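Local coordinates for protein formyltransferase PseJ (Anoxybacillus kamchatkensis G10, PDB 6EDK) that belongs to the formyltransferase family and holds one molecule of 1YA in a pocket beside its central, mixed beta sheet, at residues Leu31-Lys36 with Gly73-Ile78; Gly26-Leu31 with Phe68-Gly73. All coordinates share one frame; numbering follows the deposited sequence.

Contact 1: Leu31-Lys36 with Gly73-Ile78. With 1YA (N-{4-[{[(6S)-2-amino-4-oxo-3,4,5,6,7,8-hexahydropteridin-6-yl]methyl}(formyl)amino]benzoyl}-L-glutamic acid), chain D; SO4 (sulfate ion), chain C.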
loop_
_atom_site.group_PDB
_atom_site.type_symbol
_atom_site.label_atom_id
_atom_site.label_comp_id
_atom_site.label_asym_id
_atom_site.label_seq_id
_atom_site.Cartn_x
_atom_site.Cartn_y
_atom_site.Cartn_z
ATOM N N LEU A 31 -8.617 -5.927 -3.806
ATOM C CA LEU A 31 -9.263 -4.636 -3.803
ATOM C C LEU A 31 -8.375 -3.602 -4.475
ATOM O O LEU A 31 -7.166 -3.504 -4.159
ATOM C CB LEU A 31 -9.601 -4.174 -2.412
ATOM C CG LEU A 31 -10.568 -5.091 -1.637
ATOM C CD1 LEU A 31 -10.776 -4.614 -0.258
ATOM C CD2 LEU A 31 -11.902 -5.172 -2.405
ATOM N N GLY A 32 -8.982 -2.827 -5.366
ATOM C CA GLY A 32 -8.273 -1.845 -6.149
ATOM C C GLY A 32 -8.402 -2.080 -7.635
ATOM O O GLY A 32 -9.201 -2.865 -8.092
ATOM N N PRO A 33 -7.633 -1.344 -8.414
ATOM C CA PRO A 33 -7.695 -1.462 -9.871
ATOM C C PRO A 33 -7.417 -2.876 -10.342
ATOM O O PRO A 33 -6.679 -3.628 -9.703
ATOM C CB PRO A 33 -6.594 -0.495 -10.354
ATOM C CG PRO A 33 -6.405 0.437 -9.286
ATOM C CD PRO A 33 -6.749 -0.239 -7.981
ATOM N N GLU A 34 -8.000 -3.248 -11.501
ATOM C CA GLU A 34 -7.708 -4.579 -12.022
ATOM C C GLU A 34 -6.251 -4.617 -12.485
ATOM O O GLU A 34 -5.786 -3.715 -13.192
ATOM C CB GLU A 34 -8.663 -4.995 -13.149
ATOM C CG GLU A 34 -8.296 -6.344 -13.925
ATOM C CD GLU A 34 -8.090 -7.688 -13.100
ATOM O OE1 GLU A 34 -8.261 -7.767 -11.853
ATOM O OE2 GLU A 34 -7.718 -8.704 -13.756
ATOM N N ARG A 35 -5.535 -5.621 -12.048
ATOM C CA ARG A 35 -4.160 -5.875 -12.451
ATOM C C ARG A 35 -4.068 -7.322 -12.887
ATOM O O ARG A 35 -3.919 -8.202 -12.051
ATOM C CB ARG A 35 -3.204 -5.592 -11.307
ATOM C CG ARG A 35 -3.274 -4.183 -10.810
ATOM C CD ARG A 35 -2.377 -4.032 -9.609
ATOM N NE ARG A 35 -2.868 -2.995 -8.705
ATOM C CZ ARG A 35 -2.411 -1.747 -8.731
ATOM N NH1 ARG A 35 -1.462 -1.412 -9.584
ATOM N NH2 ARG A 35 -2.853 -0.882 -7.881
ATOM N N LYS A 36 -4.158 -7.556 -14.191
ATOM C CA LYS A 36 -4.117 -8.927 -14.679
ATOM C C LYS A 36 -2.852 -9.639 -14.246
ATOM O O LYS A 36 -2.899 -10.822 -13.887
ATOM C CB LYS A 36 -4.247 -8.957 -16.200
ATOM C CG LYS A 36 -4.344 -10.380 -16.769
ATOM C CD LYS A 36 -4.218 -10.403 -18.306
ATOM C CE LYS A 36 -3.982 -11.824 -18.834
ATOM N NZ LYS A 36 -4.848 -12.821 -18.147
ATOM N N GLY A 73 -4.007 -0.047 -3.858
ATOM C CA GLY A 73 -4.615 1.088 -4.508
ATOM C C GLY A 73 -6.119 1.172 -4.311
ATOM O O GLY A 73 -6.792 1.828 -5.097
ATOM N N TYR A 74 -6.659 0.477 -3.325
ATOM C CA TYR A 74 -8.092 0.543 -3.032
ATOM C C TYR A 74 -8.435 1.918 -2.477
ATOM O O TYR A 74 -7.758 2.428 -1.586
ATOM C CB TYR A 74 -8.466 -0.517 -2.025
ATOM C CG TYR A 74 -9.938 -0.615 -1.745
ATOM C CD1 TYR A 74 -10.852 -0.815 -2.771
ATOM C CD2 TYR A 74 -10.415 -0.531 -0.435
ATOM C CE1 TYR A 74 -12.250 -0.939 -2.497
ATOM C CE2 TYR A 74 -11.802 -0.638 -0.151
ATOM C CZ TYR A 74 -12.694 -0.825 -1.185
ATOM O OH TYR A 74 -14.050 -0.947 -0.889
ATOM N N ARG A 75 -9.496 2.509 -2.990
ATOM C CA ARG A 75 -9.724 3.918 -2.773
ATOM C C ARG A 75 -10.593 4.224 -1.560
ATOM O O ARG A 75 -10.791 5.401 -1.258
ATOM C CB ARG A 75 -10.342 4.548 -4.032
ATOM C CG ARG A 75 -9.266 4.922 -5.088
ATOM C CD ARG A 75 -9.862 4.952 -6.509
ATOM N NE ARG A 75 -10.199 3.607 -6.991
ATOM C CZ ARG A 75 -9.463 2.890 -7.845
ATOM N NH1 ARG A 75 -8.324 3.386 -8.353
ATOM N NH2 ARG A 75 -9.881 1.676 -8.187
ATOM N N TYR A 76 -11.074 3.225 -0.838
ATOM C CA TYR A 76 -11.963 3.487 0.278
ATOM C C TYR A 76 -11.456 2.894 1.572
ATOM O O TYR A 76 -10.692 1.902 1.608
ATOM C CB TYR A 76 -13.382 2.929 -0.039
ATOM C CG TYR A 76 -13.893 3.419 -1.375
ATOM C CD1 TYR A 76 -14.437 4.695 -1.516
ATOM C CD2 TYR A 76 -13.778 2.626 -2.539
ATOM C CE1 TYR A 76 -14.885 5.151 -2.743
ATOM C CE2 TYR A 76 -14.222 3.088 -3.772
ATOM C CZ TYR A 76 -14.783 4.353 -3.858
ATOM O OH TYR A 76 -15.219 4.825 -5.071
ATOM N N ILE A 77 -11.905 3.517 2.658
ATOM C CA ILE A 77 -11.687 2.985 3.993
ATOM C C ILE A 77 -12.514 1.724 4.159
ATOM O O ILE A 77 -13.700 1.703 3.817
ATOM C CB ILE A 77 -12.046 4.054 5.038
ATOM C CG1 ILE A 77 -11.231 5.319 4.723
ATOM C CG2 ILE A 77 -11.793 3.543 6.445
ATOM C CD1 ILE A 77 -11.716 6.574 5.400
ATOM N N ILE A 78 -11.894 0.666 4.630
ATOM C CA ILE A 78 -12.556 -0.611 4.848
ATOM C C ILE A 78 -13.210 -0.598 6.225
ATOM O O ILE A 78 -12.557 -0.332 7.249
ATOM C CB ILE A 78 -11.571 -1.781 4.716
ATOM C CG1 ILE A 78 -11.061 -1.854 3.257
ATOM C CG2 ILE A 78 -12.232 -3.102 5.060
ATOM C CD1 ILE A 78 -9.860 -2.753 3.106
HETATM N N1 1YA D . -9.013 0.725 5.074
HETATM C C2 1YA D . -8.616 0.510 6.483
HETATM N NA2 1YA D . -9.627 0.351 7.514
HETATM N N3 1YA D . -7.175 0.402 6.920
HETATM C C4 1YA D . -6.082 0.577 5.954
HETATM O O4 1YA D . -4.945 0.495 6.372
HETATM C C4A 1YA D . -6.489 0.806 4.538
HETATM N N5 1YA D . -5.506 0.899 3.583
HETATM C C6 1YA D . -5.964 1.600 2.277
HETATM C C7 1YA D . -7.173 1.192 1.787
HETATM N N8 1YA D . -8.346 1.050 2.816
HETATM C C8A 1YA D . -7.970 0.848 4.084
HETATM C C9 1YA D . -5.973 3.105 2.630
HETATM N N10 1YA D . -6.269 3.967 1.470
HETATM C C11 1YA D . -8.830 7.291 2.033
HETATM C C12 1YA D . -9.194 6.322 1.113
HETATM C C13 1YA D . -8.369 5.217 0.931
HETATM C C14 1YA D . -7.195 5.121 1.657
HETATM C C15 1YA D . -6.833 6.098 2.566
HETATM C C16 1YA D . -7.659 7.194 2.753
HETATM C C17 1YA D . -9.708 8.548 2.257
HETATM N N 1YA D . -8.944 9.822 2.272
HETATM C CA 1YA D . -9.562 11.159 2.462
HETATM C CB 1YA D . -10.106 11.293 3.906
HETATM C CG 1YA D . -9.461 10.296 4.883
HETATM C CD 1YA D . -9.703 10.679 6.354
HETATM O OE1 1YA D . -9.071 10.092 7.276
HETATM O OE2 1YA D . -10.535 11.580 6.639
HETATM C CT 1YA D . -8.503 12.247 2.145
HETATM O O2 1YA D . -7.306 11.950 1.845
HETATM O O1 1YA D . -8.821 13.460 2.176
HETATM C C18 1YA D . -5.641 3.787 0.168
HETATM O O5 1YA D . -4.884 2.895 -0.019
HETATM O O 1YA D . -10.878 8.474 2.375
HETATM S S SO4 C . -2.379 -5.074 -16.233
HETATM O O1 SO4 C . -3.814 -5.328 -15.954
HETATM O O2 SO4 C . -2.260 -4.457 -17.557
HETATM O O3 SO4 C . -1.815 -4.152 -15.230
HETATM O O4 SO4 C . -1.598 -6.337 -16.230
#

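Contact 2: Gly26-Leu31 with Phe68-Gly73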
loop_
_atom_site.group_PDB
_atom_site.type_symbol
_atom_site.label_atom_id
_atom_site.label_comp_id
_atom_site.label_asym_id
_atom_site.label_seq_id
_atom_site.Cartn_x
_atom_site.Cartn_y
_atom_site.Cartn_z
ATOM N N GLY A 26 -7.636 -21.491 -1.813
ATOM C CA GLY A 26 -8.409 -20.442 -1.194
ATOM C C GLY A 26 -9.001 -19.491 -2.217
ATOM O O GLY A 26 -8.828 -19.645 -3.432
ATOM N N LYS A 27 -9.732 -18.521 -1.690
ATOM C CA LYS A 27 -10.386 -17.499 -2.481
ATOM C C LYS A 27 -9.821 -16.151 -2.047
ATOM O O LYS A 27 -9.995 -15.745 -0.893
ATOM C CB LYS A 27 -11.904 -17.558 -2.279
ATOM C CG LYS A 27 -12.652 -16.549 -3.116
ATOM C CD LYS A 27 -14.189 -16.764 -3.128
ATOM C CE LYS A 27 -14.796 -15.860 -4.211
ATOM N NZ LYS A 27 -16.289 -15.829 -4.288
ATOM N N ILE A 28 -9.203 -15.441 -2.984
ATOM C CA ILE A 28 -8.564 -14.147 -2.675
ATOM C C ILE A 28 -9.320 -13.028 -3.327
ATOM O O ILE A 28 -9.634 -13.097 -4.516
ATOM C CB ILE A 28 -7.091 -14.122 -3.140
ATOM C CG1 ILE A 28 -6.329 -15.276 -2.501
ATOM C CG2 ILE A 28 -6.489 -12.733 -2.802
ATOM C CD1 ILE A 28 -4.976 -15.514 -3.156
ATOM N N LEU A 29 -9.621 -12.013 -2.562
ATOM C CA LEU A 29 -10.276 -10.816 -3.038
ATOM C C LEU A 29 -9.188 -9.740 -3.167
ATOM O O LEU A 29 -8.606 -9.371 -2.153
ATOM C CB LEU A 29 -11.325 -10.321 -2.058
ATOM C CG LEU A 29 -12.007 -9.009 -2.376
ATOM C CD1 LEU A 29 -12.702 -9.073 -3.753
ATOM C CD2 LEU A 29 -13.030 -8.569 -1.269
ATOM N N LEU A 30 -9.013 -9.215 -4.365
ATOM C CA LEU A 30 -8.075 -8.118 -4.640
ATOM C C LEU A 30 -8.856 -6.836 -4.740
ATOM O O LEU A 30 -9.712 -6.697 -5.623
ATOM C CB LEU A 30 -7.318 -8.421 -5.931
ATOM C CG LEU A 30 -6.366 -7.405 -6.529
ATOM C CD1 LEU A 30 -5.294 -6.995 -5.511
ATOM C CD2 LEU A 30 -5.754 -8.079 -7.785
ATOM N N LEU A 31 -8.617 -5.927 -3.806
ATOM C CA LEU A 31 -9.263 -4.636 -3.803
ATOM C C LEU A 31 -8.375 -3.602 -4.475
ATOM O O LEU A 31 -7.166 -3.504 -4.159
ATOM C CB LEU A 31 -9.601 -4.174 -2.412
ATOM C CG LEU A 31 -10.568 -5.091 -1.637
ATOM C CD1 LEU A 31 -10.776 -4.614 -0.258
ATOM C CD2 LEU A 31 -11.902 -5.172 -2.405
ATOM N N PHE A 68 -8.920 -14.425 1.939
ATOM C CA PHE A 68 -7.811 -13.468 2.098
ATOM C C PHE A 68 -8.108 -12.250 1.255
ATOM O O PHE A 68 -8.654 -12.394 0.161
ATOM C CB PHE A 68 -6.509 -14.121 1.702
ATOM C CG PHE A 68 -5.298 -13.542 2.410
ATOM C CD1 PHE A 68 -4.872 -14.062 3.618
ATOM C CD2 PHE A 68 -4.598 -12.491 1.845
ATOM C CE1 PHE A 68 -3.767 -13.524 4.273
ATOM C CE2 PHE A 68 -3.517 -11.953 2.504
ATOM C CZ PHE A 68 -3.100 -12.476 3.721
ATOM N N ILE A 69 -7.840 -11.058 1.797
ATOM C CA ILE A 69 -8.036 -9.807 1.081
ATOM C C ILE A 69 -6.676 -9.150 0.847
ATOM O O ILE A 69 -5.882 -9.067 1.780
ATOM C CB ILE A 69 -8.932 -8.831 1.862
ATOM C CG1 ILE A 69 -10.354 -9.495 2.039
ATOM C CG2 ILE A 69 -9.005 -7.539 1.173
ATOM C CD1 ILE A 69 -11.234 -8.721 2.960
ATOM N N ILE A 70 -6.415 -8.711 -0.383
ATOM C CA ILE A 70 -5.217 -7.914 -0.698
ATOM C C ILE A 70 -5.693 -6.584 -1.256
ATOM O O ILE A 70 -6.360 -6.532 -2.294
ATOM C CB ILE A 70 -4.295 -8.628 -1.702
ATOM C CG1 ILE A 70 -3.803 -9.945 -1.161
ATOM C CG2 ILE A 70 -3.037 -7.671 -2.048
ATOM C CD1 ILE A 70 -3.175 -10.836 -2.226
ATOM N N SER A 71 -5.414 -5.483 -0.555
ATOM C CA SER A 71 -5.746 -4.197 -1.146
ATOM C C SER A 71 -4.468 -3.525 -1.661
ATOM O O SER A 71 -3.437 -3.522 -0.983
ATOM C CB SER A 71 -6.476 -3.235 -0.198
ATOM O OG SER A 71 -5.758 -2.814 0.920
ATOM N N TYR A 72 -4.558 -2.975 -2.845
ATOM C CA TYR A 72 -3.397 -2.352 -3.545
ATOM C C TYR A 72 -4.022 -1.253 -4.388
ATOM O O TYR A 72 -4.549 -1.513 -5.474
ATOM C CB TYR A 72 -2.647 -3.370 -4.380
ATOM C CG TYR A 72 -1.429 -2.790 -5.112
ATOM C CD1 TYR A 72 -0.839 -1.626 -4.665
ATOM C CD2 TYR A 72 -0.885 -3.424 -6.244
ATOM C CE1 TYR A 72 0.280 -1.082 -5.349
ATOM C CE2 TYR A 72 0.234 -2.861 -6.909
ATOM C CZ TYR A 72 0.787 -1.728 -6.441
ATOM O OH TYR A 72 1.909 -1.124 -7.055
ATOM N N GLY A 73 -4.007 -0.047 -3.858
ATOM C CA GLY A 73 -4.615 1.088 -4.508
ATOM C C GLY A 73 -6.119 1.172 -4.311
ATOM O O GLY A 73 -6.792 1.828 -5.097
#

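Contact 1: Leu31-Lys36 with Gly73-Ile78
Gly-32 and Gly-73, both with positive phi, meet where two chain segments leave neighbouring strands. At Gly-32 (phi 121°) a beta carbon would be pressed against the carbonyl oxygen of Leu-31, and the bare CA lies 4.1 Å from Gly-73 O. Between these two segments the contact is packing, centred on Leu-31 and Tyr-74, whose side chains lie alongside one another. Tyr-74 carries CG anti to its backbone N (chi1 -175°), and Leu-31 covers one face of the ring. A CH-pi contact results, with Leu-31 CB 4.0 Å from the Tyr-74 centroid, while Leu-31 CD1 also stands above that face. The backbone N of Tyr-76 lies over the opposite face, toward the rim. The ring is fixed further by its hydroxyl, which hydrogen bonds to Asp-54 O. Leu-31 CD1 also meets Ile-78 CD1 tip to tip, at 4.0 Å. Beyond Gly-32, the guanidinium of Arg-75 approaches the ring of Pro-33 obliquely, its NH1 3.6 Å from Pro-33 CG, and one of its faces lies over Gly-73 O.

The same segment that packs on Leu-31 lines the ligand pocket. Ile-78 N gives a nearly straight bond to N1 of 1YA (2.9 Å, 172°), NA2 of 1YA donates to Ile-78 O, and N8 of 1YA donates to Tyr-76 O at 2.8 Å. These backbone groups read one edge of the pterin part, and Ile-78 thus joins the ligand to the apolar packing.

Residues 31-36 run from strand 27-31 to helix 36-43, where Arg-35 is the N-cap and a sulfate ion, probably from the crystallisation liquor, accepts a hydrogen bond from Lys-36 N; residues 73-78 run from strand 68-71 toward helix 80-85.

Contact 2: Gly26-Leu31 with Phe68-Gly73
Phe-68 meets Ile-28 with its CB rather than its ring: Ile-28 CG1 is 4.4 Å from Phe-68 CB, while the ring leads away from strand 27-31 to make an edge-to-face contact with Trp-166 of helix 147-169. The other ring, that of Tyr-72, also turns away, forming a cation-pi pair with Arg-35 and sending its hydroxyl to Glu-159. The rest is mainly aliphatic side chains and backbone.

The axes of the parallel strands 27-31 and 68-71 approach to 4.6 Å, their directions differing by 19°. The pairing is regular: Leu-29 and Leu-31 on one side both donate and accept, taking turns with Phe-68, Ile-70 and Tyr-72 across the gap. Leu-31 N to Ile-70 O is 2.8 Å, with the donor tilted 22° from the carbonyl plane, whereas Leu-29 N meets Phe-68 O more directly. The bond from Phe-68 N to Lys-27 O, at the start, is weak. CA-H...O contacts such as Leu-30 CA to Ile-70 O (3.3 Å) supplement these bonds.

Ile-28, Leu-30, Phe-68 and Ile-70 share one face of the sheet. There Ile-28 CG2 touches Ile-70 CD1 at 3.9 Å, and, with CG anti to the backbone N (chi1 175°), Leu-30 CD1 reaches within 3.4 Å of Ile-70 O. Helix 147-169 packs here, with Trp-166 on Ile-28 and Phe-162 on Ile-70. On the other face, Leu-31 CD1 packs on Ile-69 CG2 at 3.7 Å; in the conformer given, the Ser-71 side chain, with OG hydrogen-bonded to Asn-92 OD1, is about 4 Å from 1YA.

A central parallel pair of this kind, between strands 48-52 and 90-94, is consistent with the Rossmann-like sheet of formyltransferases; here the loop after strand 68-71, at its C-terminal end, meets 1YA.

How the contacts relate
Contacts 1 and 2 are consecutive levels of one construction, with centres 9 Å apart and Leu-31 and Gly-73 in common. Along the chain their segments alternate: 26-31 then 31-36, and later 68-73 then 73-78, with helix 36-43 and strand 48-52 lying between the two halves. Contact 2 is the paired strands in the middle of the sheet; contact 1 is what follows as the chain leaves the C-terminal end of each strand. The two are also tied directly, by a probable hydrogen bond of 3.0 Å from Arg-35 NH2 to Tyr-72 O. Strand 68-71 of the buried pair thus leads into the loop that meets 1YA.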